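Local structure of enolase from the environmental genome shotgun sequencing of the Sargasso Sea (2QGY) at residues 14-19 and 65-70; 107-112 and 280-285; 123-128 and 317-322; 271-276 and 300-305; 311-316 and 358-363. The protein is of unknown function but belongs to the enolase superfamily, and probably uses its bound magnesium in a reaction that starts by removing a proton alpha to a carboxylate. All coordinates share one frame; numbering follows the deposited sequence.

Contact 1 of 5, residues 14-19 and 65-70; sequences SRLKIW and IIIKEL
Leu16 and Ile18 both reach from strand 14-19 to the helix at Ile67, and this is where the contact is tight. Both side chains reach the same methyl of Ile67, CG2: Ile18 CD1 lies 3.9 Å from Ile67 CG2, and Leu16 CD2 lies 4.1 Å from that same Ile67 CG2. Leu16 crosses Ile67 at about a right angle, while Ile18 comes in more slantwise. Its CD1 is carried out to the helix by an extended end, chi2 175°, and also meets Ile67 CB at 4.0 Å. Leu16 CD2 goes deeper still and rests on the helix backbone, 3.7 Å from Lys68 CA. Strand and helix run antiparallel, 175° between their directions, with axes 9.8 Å apart at closest. This is a helix laid on the antiparallel sheet of the N-terminal domain, as in the capping domains of the enolase superfamily; Ile39 of the neighbouring strand widens the floor beneath Ile67. Towards the solvent side the packing thins out. Lys68 offers Leu16 CD2 its CB at 4.3 Å, then its chain turns away, and NZ makes a long, weak ion pair with Glu379. Arg15 and Lys17 leave the strand from the sheet face turned from the helix, and both lie against Asp378. Beyond the helix, Ile66, Glu69 and Leu70 pack on Arg59 and Phe58 of the second subunit.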
# COMPACT_ATOMS: atom_id res chain seq x y z
N SER A 14 12.09 24.61 5.92
CA SER A 14 13.55 24.69 5.95
C SER A 14 14.26 23.44 6.45
O SER A 14 15.37 23.13 5.98
CB SER A 14 14.05 25.95 6.67
OG SER A 14 13.65 25.99 8.02
N ARG A 15 13.63 22.70 7.37
CA ARG A 15 14.34 21.62 8.01
C ARG A 15 13.44 20.42 8.29
O ARG A 15 12.27 20.59 8.57
CB ARG A 15 14.97 22.12 9.31
CG ARG A 15 16.16 21.31 9.77
CD ARG A 15 16.91 22.06 10.90
NE ARG A 15 17.57 23.28 10.41
CZ ARG A 15 18.88 23.43 10.27
NH1 ARG A 15 19.71 22.44 10.60
NH2 ARG A 15 19.38 24.58 9.81
N LEU A 16 14.03 19.23 8.17
CA LEU A 16 13.38 17.98 8.57
C LEU A 16 14.28 17.22 9.51
O LEU A 16 15.47 17.06 9.24
CB LEU A 16 13.04 17.11 7.34
CG LEU A 16 12.46 15.68 7.57
CD1 LEU A 16 11.07 15.72 8.17
CD2 LEU A 16 12.45 14.91 6.24
N LYS A 17 13.70 16.73 10.60
CA LYS A 17 14.33 15.72 11.42
C LYS A 17 13.39 14.51 11.56
O LYS A 17 12.17 14.68 11.74
CB LYS A 17 14.59 16.29 12.81
CG LYS A 17 15.39 15.37 13.76
CD LYS A 17 16.75 14.94 13.21
CE LYS A 17 17.51 14.03 14.19
NZ LYS A 17 18.26 14.84 15.22
N ILE A 18 13.98 13.34 11.50
CA ILE A 18 13.24 12.08 11.70
C ILE A 18 14.01 11.25 12.72
O ILE A 18 15.25 11.14 12.63
CB ILE A 18 13.12 11.27 10.38
CG1 ILE A 18 12.44 12.08 9.29
CG2 ILE A 18 12.35 9.89 10.62
CD1 ILE A 18 12.40 11.38 7.90
N TRP A 19 13.29 10.67 13.68
CA TRP A 19 13.86 9.66 14.58
C TRP A 19 13.10 8.39 14.36
O TRP A 19 11.87 8.43 14.23
CB TRP A 19 13.64 10.04 16.04
CG TRP A 19 14.32 11.28 16.51
CD1 TRP A 19 15.49 11.33 17.22
CD2 TRP A 19 13.85 12.63 16.40
NE1 TRP A 19 15.80 12.64 17.53
CE2 TRP A 19 14.81 13.46 17.03
CE3 TRP A 19 12.72 13.23 15.81
CZ2 TRP A 19 14.68 14.85 17.10
CZ3 TRP A 19 12.59 14.63 15.87
CH2 TRP A 19 13.55 15.41 16.53
N ILE A 65 12.69 7.39 4.48
CA ILE A 65 13.26 7.84 3.22
C ILE A 65 12.22 8.47 2.30
O ILE A 65 12.47 9.51 1.67
CB ILE A 65 14.05 6.70 2.53
CG1 ILE A 65 15.30 6.35 3.36
CG2 ILE A 65 14.37 7.03 1.06
CD1 ILE A 65 16.23 7.52 3.68
N ILE A 66 11.02 7.89 2.27
CA ILE A 66 9.89 8.47 1.55
C ILE A 66 9.48 9.83 2.14
O ILE A 66 9.32 10.79 1.39
CB ILE A 66 8.69 7.49 1.50
CG1 ILE A 66 9.05 6.29 0.63
CG2 ILE A 66 7.45 8.20 0.93
CD1 ILE A 66 8.01 5.15 0.79
N ILE A 67 9.35 9.92 3.46
CA ILE A 67 9.11 11.21 4.07
C ILE A 67 10.18 12.22 3.65
O ILE A 67 9.85 13.36 3.30
CB ILE A 67 9.12 11.13 5.65
CG1 ILE A 67 7.92 10.30 6.12
CG2 ILE A 67 9.09 12.54 6.29
CD1 ILE A 67 7.99 9.89 7.61
N LYS A 68 11.44 11.80 3.69
CA LYS A 68 12.53 12.68 3.30
C LYS A 68 12.39 13.14 1.83
O LYS A 68 12.59 14.33 1.53
CB LYS A 68 13.90 12.00 3.49
CG LYS A 68 15.08 12.91 3.07
CD LYS A 68 16.44 12.39 3.53
CE LYS A 68 17.23 11.76 2.37
NZ LYS A 68 18.68 11.41 2.72
N GLU A 69 12.04 12.22 0.94
CA GLU A 69 11.90 12.60 -0.47
C GLU A 69 10.73 13.52 -0.74
O GLU A 69 10.81 14.47 -1.57
CB GLU A 69 11.83 11.39 -1.39
CG GLU A 69 13.15 10.61 -1.52
CD GLU A 69 14.33 11.47 -2.01
OE1 GLU A 69 14.13 12.29 -2.93
OE2 GLU A 69 15.45 11.30 -1.49
N LEU A 70 9.63 13.26 -0.03
CA LEU A 70 8.46 14.12 -0.12
C LEU A 70 8.80 15.51 0.43
O LEU A 70 8.43 16.52 -0.16
CB LEU A 70 7.28 13.50 0.61
CG LEU A 70 6.72 12.25 -0.07
CD1 LEU A 70 5.61 11.61 0.78
CD2 LEU A 70 6.20 12.52 -1.47

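Contact 2 of 5, residues 107-112 and 280-285; sequences AIEIAL and GGLIDI
Glu109 is nearly fully stretched, CG anti to the backbone N (chi1 -161°) and CD extended beyond it (chi2 -167°), and this carries its carboxylate from helix 99-120 to the start of helix 282-294. There OE2 takes two backbone N-H groups of the first turn. The bond from Ile283 N to Glu109 OE2 is 2.9 Å and fairly straight, 163° at the hydrogen, and uses the syn lone pair. Leu282 N stands 2.8 Å from Glu109 OE2, but its bond is strongly bent and weak. Trp113 NE1, one turn further along Glu109's own helix, gives OE2 a third donor. The other oxygen works through water: one molecule donates to Glu109 OE1 at 2.7 Å and to Gly280 O, and a second donates to OE1 while accepting from Asp284 N at 2.9 Å. Gly281, the N-cap residue, lets the carboxylate come close, its CA 3.6 Å from Glu109 OE1. Beside this polar patch Ile110 crosses Leu282 at about a right angle, with Ile110 CG1 4.0 Å from Leu282 CG. The contact thus joins the last long helix of the N-terminal domain to a helix of the barrel domain. Four good donors, a weak fifth and the positive end of a helix dipole around a buried carboxylate should favour its ionised form, and the charge in turn would stabilise the helix start.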
# COMPACT_ATOMS: atom_id res chain seq x y z
N ALA A 107 2.51 11.48 8.44
CA ALA A 107 3.44 12.11 9.36
C ALA A 107 3.61 13.59 8.93
O ALA A 107 3.59 14.46 9.78
CB ALA A 107 4.77 11.39 9.38
N ILE A 108 3.76 13.83 7.64
CA ILE A 108 4.01 15.19 7.15
C ILE A 108 2.73 16.00 7.35
O ILE A 108 2.78 17.10 7.90
CB ILE A 108 4.43 15.22 5.68
CG1 ILE A 108 5.79 14.55 5.47
CG2 ILE A 108 4.49 16.70 5.18
CD1 ILE A 108 6.11 14.24 3.97
N GLU A 109 1.57 15.44 6.98
CA GLU A 109 0.35 16.25 7.11
C GLU A 109 0.07 16.60 8.56
O GLU A 109 -0.36 17.73 8.86
CB GLU A 109 -0.88 15.58 6.48
CG GLU A 109 -2.00 16.59 6.21
CD GLU A 109 -3.32 15.92 5.88
OE1 GLU A 109 -3.45 15.29 4.80
OE2 GLU A 109 -4.22 16.06 6.72
N ILE A 110 0.31 15.67 9.46
CA ILE A 110 0.08 15.91 10.89
C ILE A 110 1.00 17.04 11.35
O ILE A 110 0.57 17.92 12.11
CB ILE A 110 0.32 14.62 11.71
CG1 ILE A 110 -0.85 13.63 11.48
CG2 ILE A 110 0.43 14.95 13.24
CD1 ILE A 110 -0.59 12.22 12.00
N ALA A 111 2.25 17.04 10.91
CA ALA A 111 3.17 18.15 11.27
C ALA A 111 2.71 19.52 10.74
O ALA A 111 2.90 20.55 11.42
CB ALA A 111 4.58 17.88 10.81
N LEU A 112 2.14 19.53 9.53
CA LEU A 112 1.62 20.78 8.96
C LEU A 112 0.40 21.29 9.74
O LEU A 112 0.20 22.50 9.91
CB LEU A 112 1.32 20.61 7.46
CG LEU A 112 2.48 20.25 6.50
CD1 LEU A 112 2.02 20.20 5.08
CD2 LEU A 112 3.73 21.20 6.63
N GLY A 280 -3.33 8.35 5.84
CA GLY A 280 -2.82 9.24 4.78
C GLY A 280 -2.68 10.66 5.30
O GLY A 280 -1.80 11.43 4.85
N GLY A 281 -3.54 11.01 6.26
CA GLY A 281 -3.51 12.34 6.89
C GLY A 281 -4.80 12.62 7.62
O GLY A 281 -5.71 11.76 7.65
N LEU A 282 -4.91 13.83 8.19
CA LEU A 282 -6.09 14.19 8.97
C LEU A 282 -7.30 14.60 8.12
O LEU A 282 -8.45 14.34 8.51
CB LEU A 282 -5.75 15.28 9.99
CG LEU A 282 -4.64 14.82 10.95
CD1 LEU A 282 -4.62 15.83 12.08
CD2 LEU A 282 -4.92 13.39 11.51
N ILE A 283 -7.02 15.20 6.97
CA ILE A 283 -8.06 15.61 6.03
C ILE A 283 -8.86 14.34 5.71
O ILE A 283 -10.08 14.36 5.72
CB ILE A 283 -7.45 16.22 4.75
CG1 ILE A 283 -6.90 17.65 5.01
CG2 ILE A 283 -8.46 16.21 3.60
CD1 ILE A 283 -6.33 18.33 3.76
N ASP A 284 -8.16 13.25 5.41
CA ASP A 284 -8.85 12.03 5.00
C ASP A 284 -9.59 11.32 6.11
O ASP A 284 -10.65 10.75 5.88
CB ASP A 284 -7.89 11.08 4.26
CG ASP A 284 -7.80 11.41 2.75
OD1 ASP A 284 -8.55 12.31 2.30
OD2 ASP A 284 -6.98 10.79 2.04
N ILE A 285 -9.04 11.35 7.32
CA ILE A 285 -9.74 10.78 8.46
C ILE A 285 -11.03 11.56 8.75
O ILE A 285 -12.10 10.99 8.97
CB ILE A 285 -8.82 10.79 9.71
CG1 ILE A 285 -7.77 9.70 9.54
CG2 ILE A 285 -9.61 10.61 11.02
CD1 ILE A 285 -6.87 9.53 10.71
O HOH W 1 -1.82 13.79 3.28
O HOH W 2 -5.36 13.37 4.55

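Contact 3 of 5, residues 123-128 and 317-322; sequences PLNSLL and VCSSIP
Asn125 and Ser319 meet through their polar ends, while Leu128, one turn further on, slides its apolar branch against Val317. The amide of Asn125 is turned so that the serine oxygen lies practically in its plane, and the bond from Asn125 ND2 to Ser319 OG is 2.9 Å with an angle of 155° at the hydrogen. With chi1 at 55°, Asn125 CG stands between the backbone N and the carbonyl carbon. CB of Asn125 also presses close, 3.1 Å from Ser319 OG, so the hydroxyl oxygen lies alongside the asparagine rather than merely at its tip. Ser319 OG is held from its own helix as well, because it donates to His316 O; the one hydroxyl therefore accepts from one helix and donates to the other. Leu128 approaches differently. Its CD1 reaches over to Val317, 4.1 Å from Val317 CA and 4.2 Å from Val317 CG2. Ser320 was modelled in two conformers; in the one given, Leu128 CB lies 3.7 Å from Ser320 CB, a contact that is doubtful to that extent. Here the short helix 124-128, which follows helix 99-120, docks against the C-terminal part of barrel helix 309-320. Trp113 of helix 99-120 touches both Leu124 and Leu128, Ile285 of helix 282-294 packs on Val317, and Ile354 of strand 351-354 touches Asn125 and Ser319.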
# COMPACT_ATOMS: atom_id res chain seq x y z
N PRO A 123 -5.31 25.28 19.75
CA PRO A 123 -5.17 23.82 19.71
C PRO A 123 -5.79 23.25 18.44
O PRO A 123 -6.71 23.84 17.88
CB PRO A 123 -5.90 23.33 20.95
CG PRO A 123 -6.68 24.50 21.47
CD PRO A 123 -6.12 25.74 20.89
N LEU A 124 -5.28 22.10 18.00
CA LEU A 124 -5.72 21.53 16.72
C LEU A 124 -7.25 21.33 16.66
O LEU A 124 -7.90 21.61 15.63
CB LEU A 124 -4.98 20.22 16.46
CG LEU A 124 -5.45 19.43 15.25
CD1 LEU A 124 -5.41 20.29 13.97
CD2 LEU A 124 -4.57 18.20 15.12
N ASN A 125 -7.83 20.86 17.76
CA ASN A 125 -9.27 20.58 17.72
C ASN A 125 -10.09 21.84 17.41
O ASN A 125 -11.10 21.77 16.72
CB ASN A 125 -9.79 19.77 18.93
CG ASN A 125 -9.47 20.41 20.30
OD1 ASN A 125 -8.90 21.48 20.39
ND2 ASN A 125 -9.87 19.72 21.39
N SER A 126 -9.60 22.99 17.86
CA SER A 126 -10.22 24.29 17.57
C SER A 126 -10.11 24.72 16.11
O SER A 126 -10.93 25.52 15.63
CB SER A 126 -9.67 25.37 18.51
OG SER A 126 -10.18 25.20 19.82
N LEU A 127 -9.10 24.19 15.40
CA LEU A 127 -9.01 24.34 13.96
C LEU A 127 -9.97 23.41 13.23
O LEU A 127 -10.33 23.66 12.08
CB LEU A 127 -7.59 24.01 13.47
CG LEU A 127 -6.41 24.92 13.78
CD1 LEU A 127 -5.28 24.57 12.78
CD2 LEU A 127 -6.72 26.40 13.70
N LEU A 128 -10.35 22.33 13.89
CA LEU A 128 -11.14 21.31 13.24
C LEU A 128 -12.63 21.54 13.37
O LEU A 128 -13.39 21.27 12.44
CB LEU A 128 -10.75 19.91 13.76
CG LEU A 128 -9.29 19.45 13.60
CD1 LEU A 128 -9.15 17.98 13.97
CD2 LEU A 128 -8.78 19.66 12.17
N VAL A 317 -8.54 14.81 16.92
CA VAL A 317 -9.52 14.42 15.92
C VAL A 317 -10.80 13.92 16.59
O VAL A 317 -11.89 14.38 16.24
CB VAL A 317 -8.98 13.34 14.94
CG1 VAL A 317 -10.14 12.71 14.07
CG2 VAL A 317 -8.00 13.97 14.03
N CYS A 318 -10.65 13.02 17.56
CA CYS A 318 -11.81 12.42 18.23
C CYS A 318 -12.69 13.46 18.92
O CYS A 318 -13.92 13.33 18.94
CB CYS A 318 -11.41 11.36 19.26
SG CYS A 318 -10.81 9.85 18.47
N SER A 319 -12.05 14.49 19.48
CA SER A 319 -12.78 15.57 20.16
C SER A 319 -13.56 16.47 19.21
O SER A 319 -14.47 17.20 19.65
CB SER A 319 -11.83 16.41 21.03
OG SER A 319 -11.07 17.30 20.24
N SER A 320 -13.27 16.33 17.91
CA SER A 320 -13.79 17.25 16.91
C SER A 320 -14.86 16.61 16.02
O SER A 320 -15.44 17.29 15.19
CB SER A 320 -12.66 17.81 16.06
OG SER A 320 -12.31 16.92 15.01
N ILE A 321 -15.12 15.31 16.19
CA ILE A 321 -16.15 14.64 15.36
C ILE A 321 -17.34 14.15 16.20
O ILE A 321 -17.16 13.73 17.34
CB ILE A 321 -15.56 13.49 14.49
CG1 ILE A 321 -14.88 12.44 15.38
CG2 ILE A 321 -14.59 14.03 13.45
CD1 ILE A 321 -14.58 11.10 14.69
N PRO A 322 -18.58 14.21 15.64
CA PRO A 322 -19.76 13.80 16.41
C PRO A 322 -19.94 12.29 16.50
O PRO A 322 -20.70 11.83 17.37
CB PRO A 322 -20.92 14.41 15.62
CG PRO A 322 -20.44 14.45 14.22
CD PRO A 322 -18.94 14.68 14.30

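Contact 4 of 5, residues 271-276 and 300-305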
# COMPACT_ATOMS: atom_id res chain seq x y z
N ILE A 271 -18.14 0.15 12.62
CA ILE A 271 -17.13 1.10 13.13
C ILE A 271 -15.90 0.96 12.24
O ILE A 271 -15.52 -0.14 11.89
CB ILE A 271 -16.72 0.75 14.60
CG1 ILE A 271 -17.94 0.80 15.55
CG2 ILE A 271 -15.56 1.68 15.11
CD1 ILE A 271 -17.70 0.10 16.92
N PHE A 272 -15.26 2.06 11.88
CA PHE A 272 -13.99 1.96 11.17
C PHE A 272 -12.85 2.32 12.12
O PHE A 272 -13.00 3.23 12.93
CB PHE A 272 -13.95 2.98 10.02
CG PHE A 272 -14.99 2.78 8.94
CD1 PHE A 272 -15.51 1.51 8.66
CD2 PHE A 272 -15.43 3.87 8.20
CE1 PHE A 272 -16.47 1.35 7.62
CE2 PHE A 272 -16.37 3.70 7.15
CZ PHE A 272 -16.87 2.45 6.88
N ASN A 273 -11.71 1.64 12.02
CA ASN A 273 -10.57 1.96 12.87
C ASN A 273 -9.28 2.18 12.04
O ASN A 273 -8.27 1.57 12.31
CB ASN A 273 -10.39 0.90 13.98
CG ASN A 273 -9.90 -0.45 13.44
OD1 ASN A 273 -10.16 -0.80 12.28
ND2 ASN A 273 -9.15 -1.19 14.25
N PRO A 274 -9.30 3.10 11.07
CA PRO A 274 -8.04 3.41 10.37
C PRO A 274 -7.05 3.92 11.43
O PRO A 274 -7.46 4.52 12.46
CB PRO A 274 -8.42 4.56 9.42
CG PRO A 274 -9.59 5.23 10.07
CD PRO A 274 -10.38 4.03 10.68
N ASP A 275 -5.75 3.75 11.19
CA ASP A 275 -4.78 4.25 12.18
C ASP A 275 -4.62 5.75 11.97
O ASP A 275 -4.63 6.26 10.84
CB ASP A 275 -3.42 3.54 12.03
CG ASP A 275 -2.45 3.89 13.16
OD1 ASP A 275 -2.37 3.13 14.15
OD2 ASP A 275 -1.78 4.94 13.08
N ILE A 276 -4.56 6.47 13.08
CA ILE A 276 -4.43 7.92 13.04
C ILE A 276 -3.23 8.41 12.20
O ILE A 276 -3.25 9.52 11.59
CB ILE A 276 -4.35 8.48 14.50
CG1 ILE A 276 -4.38 10.02 14.51
CG2 ILE A 276 -3.07 7.91 15.25
CD1 ILE A 276 -5.71 10.67 14.01
N SER A 300 -13.31 4.84 15.35
CA SER A 300 -12.49 4.62 16.53
C SER A 300 -11.09 4.53 15.99
O SER A 300 -10.68 3.48 15.56
CB SER A 300 -12.85 3.28 17.17
OG SER A 300 -11.98 3.00 18.27
N PRO A 301 -10.34 5.64 15.96
CA PRO A 301 -9.01 5.50 15.37
C PRO A 301 -8.12 4.46 16.05
O PRO A 301 -8.13 4.31 17.30
CB PRO A 301 -8.41 6.91 15.52
CG PRO A 301 -9.63 7.81 15.60
CD PRO A 301 -10.60 7.00 16.46
N HIS A 302 -7.36 3.74 15.23
CA HIS A 302 -6.44 2.75 15.72
C HIS A 302 -5.21 3.58 16.08
O HIS A 302 -4.96 4.60 15.46
CB HIS A 302 -6.17 1.77 14.57
CG HIS A 302 -5.09 0.75 14.82
ND1 HIS A 302 -3.79 0.95 14.40
CD2 HIS A 302 -5.14 -0.53 15.28
CE1 HIS A 302 -3.07 -0.13 14.65
NE2 HIS A 302 -3.86 -1.04 15.19
N CYS A 303 -4.47 3.18 17.10
CA CYS A 303 -3.30 3.96 17.50
C CYS A 303 -2.21 3.07 18.07
O CYS A 303 -1.85 3.15 19.25
CB CYS A 303 -3.68 5.10 18.48
SG CYS A 303 -2.27 6.29 18.66
N TRP A 304 -1.68 2.17 17.24
CA TRP A 304 -0.54 1.38 17.66
C TRP A 304 0.70 2.18 17.23
O TRP A 304 1.34 1.91 16.21
CB TRP A 304 -0.59 -0.05 17.10
CG TRP A 304 0.49 -0.93 17.65
CD1 TRP A 304 0.96 -0.97 18.93
CD2 TRP A 304 1.27 -1.87 16.91
NE1 TRP A 304 1.98 -1.89 19.04
CE2 TRP A 304 2.18 -2.47 17.82
CE3 TRP A 304 1.28 -2.27 15.57
CZ2 TRP A 304 3.09 -3.46 17.42
CZ3 TRP A 304 2.19 -3.27 15.17
CH2 TRP A 304 3.09 -3.83 16.10
N ASN A 305 1.01 3.17 18.04
CA ASN A 305 2.01 4.22 17.74
C ASN A 305 2.52 4.67 19.10
O ASN A 305 2.12 4.12 20.15
CB ASN A 305 1.34 5.43 17.09
CG ASN A 305 0.76 5.12 15.70
OD1 ASN A 305 1.48 4.73 14.78
ND2 ASN A 305 -0.51 5.37 15.53
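Asp275 reaches across to His302 and Asn305, and its side chain can be followed outward atom by atom. CB already lies near the edge of the histidine ring, 3.5 Å from His302 ND1. CG is anti to the backbone N (chi1 -172°) and lies in the plane of that ring, at its edge. At the tip the two oxygens part company. OD1 turns its anti lone pair to the imidazole and accepts from His302 ND1 at 2.6 Å, the carboxylate and ring planes being 64° apart; Trp304 N adds a weak bond to the same oxygen. OD2 uses its syn lone pair for Asn305 ND2, 2.8 Å away and almost straight at 176°, and takes Ser277 N as well. These residues follow neighbouring parallel strands, 271-272 and 298-299, of the enolase-superfamily barrel, at the ends where the active site lies. A His-Asp pair placed this way recalls mandelate racemase, although no role is established for it here. The side chain of Asn273 comes within about 4 Å of the magnesium ion held by Asp200, Glu226 and Glu252, and its OD1 accepts from Glu252 N. Between the backbones, His302 N bonds to Pro274 O at 2.9 Å from well above the carbonyl plane, and Ile276 N returns the link to His302 O at 3.1 Å. Next to this, Ile276 CG2 lies 3.9 Å from Cys303 SG.

Contact 5 of 5, residues 311-316 and 358-363; sequences ASAMLH and AGLGIV
Ser312 is the first residue of segment 311-316, on helix 309-320, to meet Leu360, which sits in a type II' beta turn running from Ala358 to Gly361. The helix lies on the outside of the barrel, between its last two parallel strands, and the turn belongs to the loop that follows strand 351-354. With OG anti to the backbone N (chi1 -176°), Ser312 donates its hydroxyl to Leu360 O at 2.8 Å. Ser312 OG approaches in the plane of that carbonyl, at 123° to the C=O bond, on a lone pair. Behind it, Ser312 CB touches Ile362 CD1 at 4.2 Å. Ala313 comes next and is covered by one branch of the leucine: Leu360 CD2 lies 3.7 Å from Ala313 CA, packed on the helix backbone itself. After Met314 and Leu315, which face elsewhere, His316 brings its ring up to the turn. ND1 is already engaged, accepting from Asn125 N, which leaves the NE2 side towards the loop. Ring and leucine cross slantwise, with His316 CD2 4.1 Å from Leu360 CD2. The turn is held from within by Gly361 N bonding to Ala358 O at 3.0 Å, and from outside by Asp114 OD1, which accepts from Leu360 N. At the ring corner nearest the turn, His316 NE2 stands 3.5 Å from Gly359 O, at an angle too poor for a hydrogen bond.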
# COMPACT_ATOMS: atom_id res chain seq x y z
N ALA A 311 -0.85 9.91 19.52
CA ALA A 311 -1.97 9.96 20.48
C ALA A 311 -2.59 11.35 20.53
O ALA A 311 -3.82 11.48 20.59
CB ALA A 311 -1.55 9.46 21.90
N SER A 312 -1.77 12.40 20.52
CA SER A 312 -2.33 13.76 20.56
C SER A 312 -3.18 14.08 19.35
O SER A 312 -4.26 14.65 19.48
CB SER A 312 -1.22 14.80 20.71
OG SER A 312 -1.82 16.08 20.84
N ALA A 313 -2.69 13.72 18.16
CA ALA A 313 -3.48 13.91 16.93
C ALA A 313 -4.81 13.16 17.03
O ALA A 313 -5.89 13.70 16.70
CB ALA A 313 -2.69 13.41 15.72
N MET A 314 -4.75 11.92 17.52
CA MET A 314 -5.95 11.10 17.64
C MET A 314 -6.97 11.80 18.55
O MET A 314 -8.15 11.91 18.23
CB MET A 314 -5.60 9.71 18.20
CG MET A 314 -6.82 8.75 18.46
SD MET A 314 -6.43 7.20 19.26
CE MET A 314 -5.74 7.75 20.82
N LEU A 315 -6.51 12.22 19.72
CA LEU A 315 -7.41 12.87 20.68
C LEU A 315 -8.02 14.13 20.11
O LEU A 315 -9.25 14.37 20.25
CB LEU A 315 -6.70 13.13 22.02
CG LEU A 315 -6.15 11.91 22.75
CD1 LEU A 315 -5.48 12.34 24.04
CD2 LEU A 315 -7.27 10.87 23.01
N HIS A 316 -7.21 14.95 19.45
CA HIS A 316 -7.74 16.17 18.82
C HIS A 316 -8.80 15.82 17.75
O HIS A 316 -9.87 16.45 17.69
CB HIS A 316 -6.62 17.02 18.23
CG HIS A 316 -5.88 17.84 19.25
ND1 HIS A 316 -6.37 19.03 19.75
CD2 HIS A 316 -4.68 17.64 19.86
CE1 HIS A 316 -5.50 19.53 20.61
NE2 HIS A 316 -4.48 18.70 20.71
N ALA A 358 -1.26 25.25 21.83
CA ALA A 358 -1.41 25.39 20.40
C ALA A 358 -1.05 24.09 19.65
O ALA A 358 -0.15 23.35 20.08
CB ALA A 358 -0.56 26.56 19.89
N GLY A 359 -1.74 23.85 18.53
CA GLY A 359 -1.48 22.67 17.68
C GLY A 359 -1.68 21.40 18.48
O GLY A 359 -2.69 21.24 19.14
N LEU A 360 -0.69 20.50 18.44
CA LEU A 360 -0.78 19.24 19.17
C LEU A 360 -0.22 19.32 20.57
O LEU A 360 -0.23 18.33 21.32
CB LEU A 360 0.02 18.15 18.43
CG LEU A 360 -0.40 17.88 16.99
CD1 LEU A 360 0.70 16.99 16.33
CD2 LEU A 360 -1.76 17.18 17.00
N GLY A 361 0.33 20.47 20.93
CA GLY A 361 0.80 20.65 22.30
C GLY A 361 2.02 19.80 22.64
O GLY A 361 2.25 19.48 23.82
N ILE A 362 2.82 19.46 21.64
CA ILE A 362 3.96 18.55 21.84
C ILE A 362 5.15 19.29 22.48
O ILE A 362 5.59 20.34 21.99
CB ILE A 362 4.36 17.83 20.52
CG1 ILE A 362 3.19 16.96 20.02
CG2 ILE A 362 5.67 17.04 20.67
CD1 ILE A 362 2.83 15.83 20.94
N VAL A 363 5.65 18.72 23.55
CA VAL A 363 6.88 19.16 24.19
C VAL A 363 7.77 17.94 24.28
O VAL A 363 7.53 17.06 25.10
CB VAL A 363 6.60 19.71 25.62
CG1 VAL A 363 7.91 20.10 26.34
CG2 VAL A 363 5.65 20.92 25.58

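Overall arrangement
Contact 1 lies within the N-terminal domain, its centre 15 Å from that of contact 2, which it touches where Leu70 and Ile67 meet Ile108 and Ala107. Contacts 2 and 3 both join segments from the two family regions, crossing along the chain. Contact 4 lies near the centre of the chain, at the strand ends beside the magnesium, about 11 Å from contact 1 between nearest atoms; its segments fall inside the chain loop closed by contact 3. Contacts 3 and 5 share helix 309-320 and have centres 10 Å apart. Ile276 of contact 4 packs on contacts 2, 3 and 5, so apolar packing reaches from the domain interface to the loop that also carries Asn273, near the metal.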